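Local structure of helicase-like protein (Bacteroides thetaiotaomicron, 2FG1) at residues E51-W56 and E61-G66; V68-V73 and A111-A116; I24-I27 and G33-K36; K76-N81 and I115-S120; A41-K44 and P49-A52. The protein probably binds ADP-ribose-type ligands through its macro domain and may remove ADP-ribose from modified thymidine in DNA, although its function has not been established. All coordinates share one frame; numbering follows the deposited sequence.

Contact 1 (E51-W56 and E61-G66)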
# COMPACT_ATOMS: atom_id res chain seq x y z
N GLU A 51 -0.87 -14.73 2.80
CA GLU A 51 -1.39 -15.93 2.15
C GLU A 51 -2.19 -15.58 0.89
O GLU A 51 -2.06 -16.24 -0.15
CB GLU A 51 -2.20 -16.79 3.12
CG GLU A 51 -2.86 -18.02 2.44
CD GLU A 51 -1.87 -19.02 1.86
OE1 GLU A 51 -0.63 -18.88 2.07
OE2 GLU A 51 -2.33 -19.97 1.19
N ALA A 52 -3.00 -14.53 0.98
CA ALA A 52 -3.76 -14.07 -0.17
C ALA A 52 -2.83 -13.65 -1.30
O ALA A 52 -3.07 -13.97 -2.47
CB ALA A 52 -4.70 -12.94 0.23
N TYR A 53 -1.76 -12.93 -0.95
CA TYR A 53 -0.80 -12.47 -1.95
C TYR A 53 -0.07 -13.65 -2.62
O TYR A 53 0.10 -13.67 -3.84
CB TYR A 53 0.21 -11.53 -1.30
CG TYR A 53 1.37 -11.15 -2.17
CD1 TYR A 53 1.26 -10.13 -3.12
CD2 TYR A 53 2.60 -11.80 -2.05
CE1 TYR A 53 2.34 -9.78 -3.92
CE2 TYR A 53 3.68 -11.45 -2.84
CZ TYR A 53 3.55 -10.44 -3.77
OH TYR A 53 4.65 -10.12 -4.53
N ARG A 54 0.37 -14.62 -1.82
CA ARG A 54 1.07 -15.77 -2.37
C ARG A 54 0.16 -16.61 -3.28
O ARG A 54 0.59 -17.08 -4.34
CB ARG A 54 1.67 -16.60 -1.25
CG ARG A 54 2.81 -15.88 -0.52
CD ARG A 54 3.64 -16.86 0.27
NE ARG A 54 4.59 -16.26 1.21
CZ ARG A 54 5.80 -15.77 0.91
NH1 ARG A 54 6.23 -15.71 -0.35
NH2 ARG A 54 6.57 -15.33 1.90
N GLN A 55 -1.11 -16.73 -2.91
CA GLN A 55 -2.07 -17.42 -3.79
C GLN A 55 -2.31 -16.62 -5.06
O GLN A 55 -2.43 -17.18 -6.15
CB GLN A 55 -3.40 -17.69 -3.08
CG GLN A 55 -3.29 -18.78 -2.02
CD GLN A 55 -4.64 -19.30 -1.57
OE1 GLN A 55 -5.61 -19.29 -2.33
NE2 GLN A 55 -4.70 -19.80 -0.33
N TRP A 56 -2.37 -15.30 -4.93
CA TRP A 56 -2.51 -14.43 -6.09
C TRP A 56 -1.35 -14.61 -7.08
O TRP A 56 -1.56 -14.77 -8.29
CB TRP A 56 -2.62 -12.99 -5.60
CG TRP A 56 -2.94 -11.94 -6.63
CD1 TRP A 56 -3.48 -12.10 -7.87
CD2 TRP A 56 -2.75 -10.54 -6.44
NE1 TRP A 56 -3.61 -10.87 -8.49
CE2 TRP A 56 -3.18 -9.89 -7.62
CE3 TRP A 56 -2.25 -9.76 -5.39
CZ2 TRP A 56 -3.13 -8.50 -7.78
CZ3 TRP A 56 -2.21 -8.38 -5.55
CH2 TRP A 56 -2.65 -7.77 -6.73
N GLU A 61 -3.64 -14.32 -11.99
CA GLU A 61 -4.86 -13.66 -12.42
C GLU A 61 -4.79 -12.18 -12.07
O GLU A 61 -4.95 -11.80 -10.90
CB GLU A 61 -6.08 -14.33 -11.81
CG GLU A 61 -6.32 -15.73 -12.37
CD GLU A 61 -7.25 -16.57 -11.53
OE1 GLU A 61 -8.13 -16.00 -10.85
OE2 GLU A 61 -7.09 -17.81 -11.55
N GLU A 62 -4.51 -11.38 -13.09
CA GLU A 62 -4.26 -9.94 -12.94
C GLU A 62 -3.18 -9.66 -11.89
O GLU A 62 -3.31 -8.77 -11.06
CB GLU A 62 -5.56 -9.18 -12.62
CG GLU A 62 -6.64 -9.32 -13.68
CD GLU A 62 -7.97 -8.71 -13.27
OE1 GLU A 62 -8.00 -7.55 -12.81
OE2 GLU A 62 -9.00 -9.41 -13.41
N PHE A 63 -2.10 -10.44 -11.93
CA PHE A 63 -0.97 -10.23 -11.05
C PHE A 63 0.00 -9.33 -11.78
O PHE A 63 1.04 -9.77 -12.30
CB PHE A 63 -0.32 -11.55 -10.63
CG PHE A 63 0.62 -11.41 -9.47
CD1 PHE A 63 0.14 -11.44 -8.16
CD2 PHE A 63 1.99 -11.23 -9.68
CE1 PHE A 63 1.00 -11.29 -7.09
CE2 PHE A 63 2.85 -11.08 -8.61
CZ PHE A 63 2.37 -11.11 -7.32
N THR A 64 -0.36 -8.05 -11.85
CA THR A 64 0.32 -7.10 -12.73
C THR A 64 0.54 -5.79 -11.98
O THR A 64 -0.20 -5.45 -11.06
CB THR A 64 -0.50 -6.82 -14.02
OG1 THR A 64 -1.85 -6.48 -13.68
CG2 THR A 64 -0.51 -8.04 -14.92
N LEU A 65 1.56 -5.05 -12.41
CA LEU A 65 1.79 -3.70 -11.91
C LEU A 65 0.52 -2.87 -12.04
O LEU A 65 -0.10 -2.84 -13.12
CB LEU A 65 2.93 -3.04 -12.68
CG LEU A 65 4.33 -3.57 -12.35
CD1 LEU A 65 5.31 -3.18 -13.45
CD2 LEU A 65 4.81 -3.06 -11.00
N GLY A 66 0.13 -2.21 -10.95
CA GLY A 66 -1.09 -1.40 -10.95
C GLY A 66 -2.29 -2.10 -10.35
O GLY A 66 -3.28 -1.44 -10.04

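Contact 2 (V68-V73 and A111-A116)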
# COMPACT_ATOMS: atom_id res chain seq x y z
N VAL A 68 -4.45 -4.40 -7.45
CA VAL A 68 -4.59 -4.38 -6.00
C VAL A 68 -5.48 -5.53 -5.56
O VAL A 68 -6.52 -5.80 -6.18
CB VAL A 68 -5.22 -3.04 -5.50
CG1 VAL A 68 -5.28 -3.00 -3.97
CG2 VAL A 68 -4.46 -1.84 -6.04
N GLN A 69 -5.09 -6.18 -4.46
CA GLN A 69 -5.89 -7.19 -3.79
C GLN A 69 -6.27 -6.67 -2.41
O GLN A 69 -5.39 -6.25 -1.65
CB GLN A 69 -5.08 -8.47 -3.65
CG GLN A 69 -5.74 -9.60 -2.89
CD GLN A 69 -4.79 -10.75 -2.72
OE1 GLN A 69 -3.69 -10.58 -2.21
NE2 GLN A 69 -5.21 -11.94 -3.15
N PHE A 70 -7.56 -6.71 -2.09
CA PHE A 70 -8.06 -6.25 -0.79
C PHE A 70 -8.41 -7.46 0.07
O PHE A 70 -9.18 -8.33 -0.37
CB PHE A 70 -9.29 -5.35 -0.96
CG PHE A 70 -9.01 -4.10 -1.76
CD1 PHE A 70 -8.60 -2.93 -1.13
CD2 PHE A 70 -9.16 -4.09 -3.14
CE1 PHE A 70 -8.34 -1.77 -1.87
CE2 PHE A 70 -8.90 -2.94 -3.89
CZ PHE A 70 -8.50 -1.78 -3.25
N VAL A 71 -7.82 -7.55 1.25
CA VAL A 71 -8.13 -8.65 2.16
C VAL A 71 -8.65 -8.09 3.46
O VAL A 71 -8.18 -7.08 3.97
CB VAL A 71 -6.91 -9.61 2.40
CG1 VAL A 71 -5.83 -8.93 3.20
CG2 VAL A 71 -7.34 -10.88 3.10
N ASN A 72 -9.65 -8.77 3.99
CA ASN A 72 -10.16 -8.45 5.31
C ASN A 72 -9.27 -9.10 6.36
O ASN A 72 -8.91 -10.28 6.24
CB ASN A 72 -11.61 -8.90 5.47
CG ASN A 72 -12.19 -8.47 6.78
OD1 ASN A 72 -12.59 -7.31 6.94
ND2 ASN A 72 -12.20 -9.36 7.75
N VAL A 73 -8.90 -8.35 7.39
CA VAL A 73 -8.13 -8.92 8.50
C VAL A 73 -8.86 -8.86 9.85
O VAL A 73 -8.63 -9.70 10.71
CB VAL A 73 -6.69 -8.34 8.63
CG1 VAL A 73 -5.85 -8.71 7.40
CG2 VAL A 73 -6.71 -6.83 8.79
N ALA A 111 -8.79 4.28 -4.06
CA ALA A 111 -9.75 5.39 -3.91
C ALA A 111 -11.19 4.89 -4.06
O ALA A 111 -12.06 5.24 -3.25
CB ALA A 111 -9.45 6.50 -4.89
N LEU A 112 -11.46 4.09 -5.09
CA LEU A 112 -12.81 3.57 -5.29
C LEU A 112 -13.25 2.68 -4.14
O LEU A 112 -14.37 2.79 -3.66
CB LEU A 112 -12.89 2.81 -6.61
CG LEU A 112 -12.63 3.62 -7.87
CD1 LEU A 112 -12.50 2.69 -9.06
CD2 LEU A 112 -13.71 4.62 -8.11
N PHE A 113 -12.35 1.81 -3.69
CA PHE A 113 -12.67 0.89 -2.61
C PHE A 113 -12.97 1.64 -1.30
O PHE A 113 -13.96 1.35 -0.61
CB PHE A 113 -11.51 -0.10 -2.42
CG PHE A 113 -11.75 -1.14 -1.35
CD1 PHE A 113 -12.21 -2.40 -1.70
CD2 PHE A 113 -11.47 -0.87 -0.02
CE1 PHE A 113 -12.41 -3.38 -0.71
CE2 PHE A 113 -11.69 -1.84 0.98
CZ PHE A 113 -12.15 -3.09 0.62
N THR A 114 -12.12 2.61 -1.00
CA THR A 114 -12.22 3.39 0.21
C THR A 114 -13.51 4.22 0.21
O THR A 114 -14.22 4.26 1.22
CB THR A 114 -10.92 4.22 0.37
OG1 THR A 114 -9.81 3.32 0.56
CG2 THR A 114 -11.00 5.16 1.53
N ILE A 115 -13.83 4.83 -0.93
CA ILE A 115 -15.08 5.60 -1.08
C ILE A 115 -16.28 4.68 -0.82
O ILE A 115 -17.17 5.01 -0.02
CB ILE A 115 -15.18 6.28 -2.45
CG1 ILE A 115 -14.19 7.45 -2.53
CG2 ILE A 115 -16.62 6.82 -2.65
CD1 ILE A 115 -13.93 7.95 -3.96
N ALA A 116 -16.28 3.51 -1.44
CA ALA A 116 -17.40 2.57 -1.32
C ALA A 116 -17.60 2.11 0.13
O ALA A 116 -18.74 1.93 0.58
CB ALA A 116 -17.18 1.39 -2.22

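Contact 3 (I24-I27 and G33-K36)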
# COMPACT_ATOMS: atom_id res chain seq x y z
N ILE A 24 -5.28 -0.57 5.28
CA ILE A 24 -3.83 -0.45 5.36
C ILE A 24 -3.26 -0.74 3.98
O ILE A 24 -3.46 -1.84 3.44
CB ILE A 24 -3.25 -1.46 6.37
CG1 ILE A 24 -3.76 -1.17 7.78
CG2 ILE A 24 -1.71 -1.45 6.35
CD1 ILE A 24 -3.61 -2.35 8.73
N THR A 25 -2.56 0.23 3.39
CA THR A 25 -2.05 0.10 2.03
C THR A 25 -0.54 -0.06 2.05
O THR A 25 0.15 0.69 2.75
CB THR A 25 -2.36 1.34 1.17
OG1 THR A 25 -1.79 2.51 1.78
CG2 THR A 25 -3.85 1.55 1.03
N HIS A 26 -0.01 -0.99 1.27
CA HIS A 26 1.45 -1.13 1.16
C HIS A 26 1.82 -1.64 -0.23
O HIS A 26 0.98 -2.17 -0.95
CB HIS A 26 1.97 -2.03 2.28
CG HIS A 26 1.61 -3.46 2.10
ND1 HIS A 26 2.56 -4.43 1.91
CD2 HIS A 26 0.40 -4.06 2.00
CE1 HIS A 26 1.95 -5.59 1.73
NE2 HIS A 26 0.64 -5.40 1.77
N ILE A 27 3.08 -1.45 -0.59
CA ILE A 27 3.56 -1.77 -1.93
C ILE A 27 4.22 -3.14 -1.96
O ILE A 27 5.21 -3.40 -1.24
CB ILE A 27 4.54 -0.70 -2.46
CG1 ILE A 27 3.84 0.65 -2.62
CG2 ILE A 27 5.13 -1.14 -3.80
CD1 ILE A 27 4.78 1.82 -2.92
N GLY A 33 7.53 -12.03 -4.07
CA GLY A 33 8.40 -11.98 -2.88
C GLY A 33 7.70 -11.35 -1.69
O GLY A 33 7.07 -10.30 -1.84
N TRP A 34 7.82 -11.97 -0.52
CA TRP A 34 7.24 -11.41 0.69
C TRP A 34 8.16 -11.78 1.84
O TRP A 34 8.03 -12.84 2.45
CB TRP A 34 5.82 -11.95 0.87
CG TRP A 34 5.01 -11.42 2.02
CD1 TRP A 34 5.20 -11.65 3.36
CD2 TRP A 34 3.82 -10.63 1.92
NE1 TRP A 34 4.20 -11.05 4.10
CE2 TRP A 34 3.35 -10.41 3.24
CE3 TRP A 34 3.11 -10.07 0.85
CZ2 TRP A 34 2.21 -9.65 3.51
CZ3 TRP A 34 1.96 -9.34 1.12
CH2 TRP A 34 1.52 -9.14 2.43
N GLY A 35 9.14 -10.92 2.12
CA GLY A 35 10.14 -11.28 3.12
C GLY A 35 10.97 -10.15 3.72
O GLY A 35 11.83 -10.42 4.55
N LYS A 36 10.71 -8.91 3.30
CA LYS A 36 11.52 -7.77 3.76
C LYS A 36 10.64 -6.58 4.08
O LYS A 36 9.74 -6.26 3.31
CB LYS A 36 12.53 -7.37 2.68
CG LYS A 36 13.44 -8.48 2.20
CD LYS A 36 13.70 -8.39 0.69
CE LYS A 36 14.99 -7.66 0.37
NZ LYS A 36 16.19 -8.46 0.74

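Contact 4 (K76-N81 and I115-S120)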
# COMPACT_ATOMS: atom_id res chain seq x y z
N LYS A 76 -14.00 -4.37 10.30
CA LYS A 76 -13.73 -2.99 9.89
C LYS A 76 -12.27 -2.68 9.49
O LYS A 76 -11.83 -1.53 9.58
CB LYS A 76 -14.21 -2.00 10.96
CG LYS A 76 -15.71 -2.05 11.24
CD LYS A 76 -16.04 -1.46 12.59
CE LYS A 76 -15.84 0.04 12.63
NZ LYS A 76 -16.19 0.59 13.96
N LEU A 77 -11.54 -3.68 9.03
CA LEU A 77 -10.10 -3.50 8.72
C LEU A 77 -9.65 -4.36 7.55
O LEU A 77 -9.79 -5.59 7.57
CB LEU A 77 -9.22 -3.75 9.95
CG LEU A 77 -7.70 -3.50 9.86
CD1 LEU A 77 -7.36 -2.10 9.38
CD2 LEU A 77 -7.05 -3.76 11.20
N TYR A 78 -9.11 -3.70 6.53
CA TYR A 78 -8.64 -4.35 5.32
C TYR A 78 -7.18 -4.03 5.09
O TYR A 78 -6.69 -2.98 5.54
CB TYR A 78 -9.44 -3.90 4.09
CG TYR A 78 -10.91 -4.22 4.20
CD1 TYR A 78 -11.44 -5.37 3.61
CD2 TYR A 78 -11.76 -3.38 4.92
CE1 TYR A 78 -12.80 -5.67 3.74
CE2 TYR A 78 -13.11 -3.68 5.05
CZ TYR A 78 -13.62 -4.82 4.46
OH TYR A 78 -14.96 -5.10 4.59
N VAL A 79 -6.49 -4.92 4.38
CA VAL A 79 -5.15 -4.64 3.87
C VAL A 79 -5.20 -4.67 2.35
O VAL A 79 -5.78 -5.59 1.77
CB VAL A 79 -4.11 -5.67 4.40
CG1 VAL A 79 -2.73 -5.48 3.74
CG2 VAL A 79 -4.01 -5.61 5.92
N ALA A 80 -4.61 -3.65 1.72
CA ALA A 80 -4.52 -3.57 0.27
C ALA A 80 -3.11 -3.92 -0.16
O ALA A 80 -2.16 -3.16 0.09
CB ALA A 80 -4.90 -2.17 -0.20
N ASN A 81 -2.97 -5.09 -0.79
CA ASN A 81 -1.69 -5.53 -1.36
C ASN A 81 -1.59 -4.90 -2.76
O ASN A 81 -2.28 -5.33 -3.67
CB ASN A 81 -1.65 -7.06 -1.49
CG ASN A 81 -1.69 -7.80 -0.15
OD1 ASN A 81 -1.19 -7.34 0.86
ND2 ASN A 81 -2.24 -9.02 -0.18
N ILE A 115 -13.83 4.83 -0.93
CA ILE A 115 -15.08 5.60 -1.08
C ILE A 115 -16.28 4.68 -0.82
O ILE A 115 -17.17 5.01 -0.02
CB ILE A 115 -15.18 6.28 -2.45
CG1 ILE A 115 -14.19 7.45 -2.53
CG2 ILE A 115 -16.62 6.82 -2.65
CD1 ILE A 115 -13.93 7.95 -3.96
N ALA A 116 -16.28 3.51 -1.44
CA ALA A 116 -17.40 2.57 -1.32
C ALA A 116 -17.60 2.11 0.13
O ALA A 116 -18.74 1.93 0.58
CB ALA A 116 -17.18 1.39 -2.22
N HIS A 117 -16.49 1.94 0.85
CA HIS A 117 -16.56 1.43 2.22
C HIS A 117 -16.50 2.52 3.28
O HIS A 117 -16.47 2.22 4.49
CB HIS A 117 -15.49 0.35 2.43
CG HIS A 117 -15.75 -0.90 1.65
ND1 HIS A 117 -15.25 -1.11 0.39
CD2 HIS A 117 -16.49 -1.99 1.95
CE1 HIS A 117 -15.66 -2.28 -0.06
NE2 HIS A 117 -16.41 -2.84 0.87
N LYS A 118 -16.53 3.78 2.85
CA LYS A 118 -16.47 4.95 3.76
C LYS A 118 -15.25 4.84 4.68
O LYS A 118 -15.33 5.12 5.88
CB LYS A 118 -17.77 5.09 4.56
CG LYS A 118 -19.02 5.22 3.69
CD LYS A 118 -20.28 5.37 4.53
CE LYS A 118 -21.52 5.44 3.64
NZ LYS A 118 -21.40 6.53 2.62
N ALA A 119 -14.12 4.45 4.08
CA ALA A 119 -12.94 4.09 4.84
C ALA A 119 -11.88 5.18 4.83
O ALA A 119 -11.93 6.11 4.02
CB ALA A 119 -12.37 2.80 4.32
N SER A 120 -10.92 5.03 5.74
CA SER A 120 -9.70 5.85 5.74
C SER A 120 -8.51 4.96 5.40
O SER A 120 -8.59 3.73 5.47
CB SER A 120 -9.50 6.47 7.11
OG SER A 120 -9.44 5.48 8.13
O HOH W 1 -15.97 -6.07 1.48

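Contact 5 (A41-K44 and P49-A52)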
# COMPACT_ATOMS: atom_id res chain seq x y z
N ALA A 41 5.99 -6.91 9.37
CA ALA A 41 5.09 -6.37 10.39
C ALA A 41 3.66 -6.87 10.17
O ALA A 41 2.97 -7.24 11.12
CB ALA A 41 5.15 -4.84 10.39
N LEU A 42 3.22 -6.91 8.92
CA LEU A 42 1.90 -7.44 8.60
C LEU A 42 1.77 -8.89 9.05
O LEU A 42 0.83 -9.24 9.74
CB LEU A 42 1.61 -7.36 7.10
CG LEU A 42 1.17 -6.01 6.56
CD1 LEU A 42 1.16 -6.08 5.05
CD2 LEU A 42 -0.22 -5.63 7.07
N SER A 43 2.74 -9.73 8.68
CA SER A 43 2.64 -11.16 8.95
C SER A 43 2.76 -11.52 10.43
O SER A 43 2.26 -12.56 10.85
CB SER A 43 3.61 -11.95 8.07
OG SER A 43 3.18 -11.93 6.72
N LYS A 44 3.42 -10.66 11.20
CA LYS A 44 3.46 -10.77 12.65
C LYS A 44 2.03 -10.76 13.21
O LYS A 44 1.69 -11.55 14.10
CB LYS A 44 4.27 -9.60 13.23
CG LYS A 44 4.70 -9.75 14.68
CD LYS A 44 5.73 -8.68 15.04
CE LYS A 44 7.11 -9.04 14.49
NZ LYS A 44 8.09 -7.92 14.65
N PRO A 49 -3.01 -11.37 4.78
CA PRO A 49 -2.46 -10.62 3.64
C PRO A 49 -1.39 -11.39 2.87
O PRO A 49 -1.43 -11.44 1.64
CB PRO A 49 -1.88 -9.35 4.30
CG PRO A 49 -2.70 -9.19 5.55
CD PRO A 49 -2.90 -10.61 6.04
N GLU A 50 -0.46 -12.02 3.60
CA GLU A 50 0.59 -12.79 2.96
C GLU A 50 0.03 -13.98 2.17
O GLU A 50 0.40 -14.21 1.01
CB GLU A 50 1.59 -13.30 4.00
CG GLU A 50 2.69 -14.17 3.38
CD GLU A 50 3.70 -14.67 4.38
OE1 GLU A 50 3.72 -14.22 5.55
OE2 GLU A 50 4.49 -15.55 3.98
N GLU A 51 -0.87 -14.73 2.80
CA GLU A 51 -1.39 -15.93 2.15
C GLU A 51 -2.19 -15.58 0.89
O GLU A 51 -2.06 -16.24 -0.15
CB GLU A 51 -2.20 -16.79 3.12
CG GLU A 51 -2.86 -18.02 2.44
CD GLU A 51 -1.87 -19.02 1.86
OE1 GLU A 51 -0.63 -18.88 2.07
OE2 GLU A 51 -2.33 -19.97 1.19
N ALA A 52 -3.00 -14.53 0.98
CA ALA A 52 -3.76 -14.07 -0.17
C ALA A 52 -2.83 -13.65 -1.30
O ALA A 52 -3.07 -13.97 -2.47
CB ALA A 52 -4.70 -12.94 0.23
O HOH W 2 0.45 -11.07 6.25

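Contact 1 (E51-W56 and E61-G66)
Trp56 of the helix and Phe63 of the loop beyond it meet as a T-shaped (edge-to-face) pair. The phenyl edge is directed at the indole face, with the planes of the phenyl and the five-membered ring at 79°. Starting at its root, Trp56 CB lies 4.1 Å from Phe63 CD1. With CG anti to the backbone N (chi1 -173°), the indole swings out to the loop, and Trp56 CG comes within 3.5 Å of the same Phe63 CD1, which stands over the ring nearer its rim than its middle. Further out, Trp56 NE1 gives its N-H to the carbonyl of Glu61, 2.9 Å from Glu61 O; the acceptor lies almost in the indole plane, though the N-H...O angle is a bent 138°. A weak second bond joins NE1 to Glu62 O, the carbonyl that also receives a weak bond from Thr64 N across the inverse gamma turn centred on Phe63. On the far ring, Trp56 CZ2 is 3.3 Å from Glu62 O. Tyr53, one turn earlier, completes an aromatic cluster, its CE1 lying 3.7 Å from Phe63 CZ. Tryptophan suits this position because it joins a broad apolar face to one N-H donor; a leucine in its place would probably leave the Glu61 carbonyl without that donor and the phenyl edge without the face it rests on. The cluster lies against the sheet: Trp56 and Phe63 both touch Ile83 of strand 77-85, Trp56 also packs on Gln69 of strand 68-74, and the Tyr53 hydroxyl is bonded to Asn29 O.

Contact 2 (V68-V73 and A111-A116)
Phe70 of the strand and Phe113 of the helix lie flat against each other in an offset stack, ring planes only 2° from parallel and centroids 3.9 Å apart. The two side chains slide past one another in opposite directions, so each ring reaches the root of the other. Phe113 CB stands over the Phe70 face, 4.0 Å from the centroid of the Phe70 ring, as a CH-pi contact, while Phe70 CB comes within 3.7 Å of Phe113 CE1. Different torsions bring the rings level: Phe70 has CG anti to its carbonyl carbon (chi1 -61°), whereas in Phe113 it is anti to the backbone N. The second face of Phe70 is used too, for Val68 CG1, two residues earlier on the strand, lies 3.5 Å above that ring plane. Phenylalanine suits both sites, since a flat ring can bridge backbones whose nearest CA atoms, Phe70 CA and Phe113 CA, are 8.7 Å apart.

Beyond this pair the rest of the two segments lies too far apart to touch, and both phenylalanines keep some access to solvent. The stack joins helix 100-117 to strand 68-74, an outermost strand of the sheet. Its chemistry is wholly apolar: dispersion between faces and the removal of ring surface from water hold the pair without directed bonds, so shape and the neighbouring side chains, such as Tyr78 edge-to-face with Phe113, presumably set the offset.

Contact 3 (I24-I27 and G33-K36)
His26 of the strand meets Trp34 of the following loop through a small ring-to-ring touch, His26 CE1 standing 3.6 Å from Trp34 CH2. The loop segment enters at Gly33, whose carbonyl O is hydrogen-bonded to Asn29 ND2, a link back to the end of strand 22-29. Trp34 follows and supplies the contact. Its CG is anti to the backbone N (chi1 -176°), which carries the six-membered ring inward, and the far corner of that ring, CH2 with CZ3, meets the imidazole; Trp34 CZ3 is 3.8 Å from His26 CE1. The CH2 atom lies near the imidazole plane, at the ring edge, and the two ring planes are turned by 85°.

Strand 22-29 lies inside the mixed sheet of the macro domain, and the glycine-rich loop leaving it is consistent with the loop that borders the ADP-ribose cleft in relatives. His26 holds CG between its backbone N and carbonyl carbon (chi1 71°), aiming the ring off the sheet at the tryptophan. A histidine suits the place because it can turn one carbon at its ring edge, CE1, to the indole while its NE2 is hydrogen-bonded to Asn81 OD1 on the adjacent strand. The indole N-H end is likewise engaged, Trp34 NE1 with Ser43 OG of helix 38-45. Gly35 and Lys36, both exposed, lead on to that helix, and the side chain of Lys36 touches Ile88.

Contact 4 (K76-N81 and I115-S120)
Strand 77-85 carries Tyr78 up to the end of helix 100-117 and His117, just before Lys118, at a phi of 54°, leaves helical geometry in a Schellman motif. One of the backbone bonds of that closure runs from Lys118 N to Ile115 O, 3.2 Å long. The side chains meet only lightly: the closest approach is 4.4 Å, between Tyr78 OH and His117 CD2. The rings are 5.7 Å apart at their centroids and inclined by 45°, with the phenol oxygen set obliquely to the imidazole. Both CB atoms point toward the opposite segment, and with CG anti to the carbonyl carbon (chi1 -61°) the phenol of Tyr78 reaches out to the helix end. A water spans the remaining distance, weakly bound at both ends, 3.4 Å from Tyr78 OH and 3.3 Å from His117 NE2. His117 is modelled in two conformers, so this approach and the bridge are doubtful and hold for one of them at most.

Strands 77-85 and 120-123 run parallel in the sheet with strand 22-29 between them, so helix 100-117 forms the connection of a beta-alpha-beta crossover, and the contact ties the end of that helix to the strand from which the crossover starts. Phe113, one turn back on the helix, is shared by both residues: its ring meets Tyr78 edge-to-face and also meets the His117 ring. Tyrosine fits this site because the ring packs on apolar neighbours such as Val21 while the hydroxyl lies at the partly exposed side. For His117 the stronger polar partner is within its own helix, ND1 being hydrogen-bonded to Phe113 O.

Contact 5 (A41-K44 and P49-A52)
Ser43 and Glu50 join two successive helices through a short hydrogen bond, Ser43 OG donating to Glu50 OE1 at 2.6 Å. The backbones come close here, with Ser43 CA and Glu50 CA 6.5 Å apart, so a side chain as small as serine can span the gap; with OG anti to its carbonyl carbon (chi1 -71°), the hydroxyl faces the second helix. The same OG also receives the indole N-H of Trp34. Glu50 is stretched out, CG anti to the backbone N (chi1 178°), and offers OE1 on its anti side, the serine oxygen lying 21° out of the carboxylate plane. Next to this bond a water bridges the same two residues, donating to Ser43 OG at 2.9 Å and accepting from Glu50 N at 3.0 Å. That N-H belongs to the first turn of helix 48-59, where, as is usual at a helix start, no earlier turn supplies an acceptor.

Pro49 has nearly as much surface buried as Ser43. It suits a first turn, having no N-H to satisfy, and on the side facing the sheet it and Leu42 both rest on Val79 of strand 77-85. The other carboxylate oxygen, Glu50 OE2, forms a salt bridge with Arg54 NE one turn later. Were Glu50 replaced by an alanine, the Ser43 hydroxyl would probably lose its strong acceptor and the Arg54 guanidinium its carboxylate.

The chemistry thus splits by depth, apolar against the strand and polar outside, and the negative charge near the start of a helix is likely to be favoured by the helix dipole as well as by the arginine.

In the fold
Along the chain contact 3 comes first, then contact 5 and contact 1, which share Glu51 and Ala52 of helix 48-59, while contacts 2 and 4 open later and both end on helix 100-117. Contacts 2 and 4 are neighbours, their centres about 5 Å apart, on the paired strands 68-74 and 77-85; contacts 3 and 5 lie about 8 Å apart, centre to centre. Contacts 1 and 4 are about 18 Å apart between centres, yet Trp56 and Tyr53 still touch Asn81. Strand 77-85 runs through the arrangement, between 22-29 and 68-74, so helices 38-45 and 48-59 and helix 100-117 are all tied to one mixed sheet, the core of the macro domain.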